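Local structure of Tautomerase_3 domain-containing protein (Corynebacterium halotolerans YIM 70093 = DSM 44683, 7M58) at the interface of chains A and B. The protein belongs to the cis-3-chloroacrylic acid dehalogenase (cis-CaaD) family of the tautomerase superfamily and is probably a hydrolase acting on small unsaturated acids. Sequence-based numbering; all coordinates share one arbitrary frame. Chains: chain A/B, Tautomerase_3 domain-containing protein.

The interface of chains A and B. Residues chain A 107, 111-113; chain B 82, 102-104.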
loop_
_atom_site.group_PDB
_atom_site.type_symbol
_atom_site.label_atom_id
_atom_site.label_comp_id
_atom_site.label_asym_id
_atom_site.label_seq_id
_atom_site.Cartn_x
_atom_site.Cartn_y
_atom_site.Cartn_z
ATOM N N ILE A 107 4.277 7.528 8.267
ATOM C CA ILE A 107 3.941 6.599 9.322
ATOM C C ILE A 107 4.972 6.838 10.433
ATOM O O ILE A 107 6.098 7.249 10.131
ATOM C CB ILE A 107 3.837 5.180 8.755
ATOM C CG1 ILE A 107 2.662 4.618 9.548
ATOM C CG2 ILE A 107 5.009 4.278 9.146
ATOM C CD1 ILE A 107 2.139 3.487 9.013
ATOM N N ASN A 111 6.807 2.573 14.053
ATOM C CA ASN A 111 6.043 1.596 13.291
ATOM C C ASN A 111 6.846 1.012 12.138
ATOM O O ASN A 111 6.268 0.489 11.185
ATOM C CB ASN A 111 4.739 2.217 12.780
ATOM C CG ASN A 111 3.770 2.583 13.906
ATOM O OD1 ASN A 111 4.167 2.825 15.042
ATOM N ND2 ASN A 111 2.494 2.641 13.578
ATOM N N MET A 112 8.168 1.107 12.190
ATOM C CA MET A 112 9.010 0.570 11.137
ATOM C C MET A 112 10.201 -0.142 11.751
ATOM O O MET A 112 10.793 0.365 12.710
ATOM C CB MET A 112 9.528 1.660 10.207
ATOM C CG MET A 112 8.450 2.430 9.532
ATOM S SD MET A 112 9.038 3.400 8.134
ATOM C CE MET A 112 10.242 4.419 8.834
ATOM N N THR A 113 10.524 -1.322 11.230
ATOM C CA THR A 113 11.834 -1.926 11.429
ATOM C C THR A 113 12.550 -1.912 10.087
ATOM O O THR A 113 11.948 -2.175 9.046
ATOM C CB THR A 113 11.793 -3.367 11.977
ATOM O OG1 THR A 113 11.167 -4.249 11.031
ATOM C CG2 THR A 113 11.079 -3.438 13.302
ATOM N N LEU B 82 5.951 -5.715 15.906
ATOM C CA LEU B 82 6.972 -5.382 14.919
ATOM C C LEU B 82 8.237 -6.196 15.144
ATOM O O LEU B 82 8.790 -6.783 14.205
ATOM C CB LEU B 82 7.261 -3.886 14.996
ATOM C CG LEU B 82 6.234 -3.078 14.213
ATOM C CD1 LEU B 82 6.023 -1.747 14.865
ATOM C CD2 LEU B 82 6.758 -2.901 12.825
ATOM N N VAL B 102 9.695 -4.364 8.293
ATOM C CA VAL B 102 8.267 -4.389 8.608
ATOM C C VAL B 102 7.750 -2.975 8.827
ATOM O O VAL B 102 8.320 -2.217 9.621
ATOM C CB VAL B 102 7.969 -5.240 9.856
ATOM C CG1 VAL B 102 6.474 -5.477 9.970
ATOM C CG2 VAL B 102 8.732 -6.560 9.816
ATOM N N TYR B 103 6.657 -2.633 8.139
ATOM C CA TYR B 103 5.924 -1.387 8.308
ATOM C C TYR B 103 4.494 -1.723 8.705
ATOM O O TYR B 103 3.868 -2.592 8.083
ATOM C CB TYR B 103 5.862 -0.583 7.003
ATOM C CG TYR B 103 7.137 0.080 6.546
ATOM C CD1 TYR B 103 8.369 -0.278 7.069
ATOM C CD2 TYR B 103 7.099 1.086 5.591
ATOM C CE1 TYR B 103 9.530 0.330 6.636
ATOM C CE2 TYR B 103 8.251 1.711 5.161
ATOM C CZ TYR B 103 9.466 1.324 5.681
ATOM O OH TYR B 103 10.617 1.936 5.256
ATOM N N VAL B 104 3.950 -1.027 9.705
ATOM C CA VAL B 104 2.546 -1.191 10.082
ATOM C C VAL B 104 1.850 0.144 9.876
ATOM O O VAL B 104 2.268 1.169 10.435
ATOM C CB VAL B 104 2.351 -1.741 11.508
ATOM C CG1 VAL B 104 3.327 -2.859 11.771
ATOM C CG2 VAL B 104 2.438 -0.690 12.582
#
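Strand 112-114 of chain A, with the 3-10 turn 109-111 that leads into it, pairs antiparallel with strand 100-107 of chain B, while helix 75-92 of chain B lies against one side of the junction. The patch is a worked example of a sheet continued from one subunit into the next, as is usual in the trimers of the tautomerase superfamily; the deposited assembly is likewise a trimer. Two backbone bonds bracket the paired residues A:Met112 and B:Tyr103: A:Thr113 N gives its hydrogen to B:Val102 O (2.9 Å), and B:Val104 N gives one to A:Asn111 O (3.1 Å). Main-chain pairing of this kind asks little of sequence, and the side chains supply the finer fit. A:Met112 has CG opposite its carbonyl carbon (chi1 -59°) and runs extended through chi2 (-165°), which carries SD over one face of the B:Tyr103 ring; the bend at chi3 then turns the methyl CE away. A:Met112 SD stands 3.2 Å from B:Tyr103 CZ, displaced toward the hydroxyl-bearing rim, while CG lies over the CD1-CE1 side and CB just outside that edge. On the helix-facing side, B:Leu82 presses its methyl CD1 on A:Asn111 CA at 3.7 Å, and its other methyl, CD2, lies near that residue's carbonyl. The A:Asn111 side chain crosses B:Val104 nearly at a right angle, CB against the methyl CG2, and its amide ND2 makes a weak hydrogen bond to B:Val104 O. At the opposite end, A:Thr113 has its hydroxyl between backbone N and carbonyl carbon (chi1 64°), which turns it toward chain B. B:Val102 N is thereby shared by two acceptors, A:Thr113 O at 3.2 Å and the hydroxyl A:Thr113 OG1 at 3.1 Å.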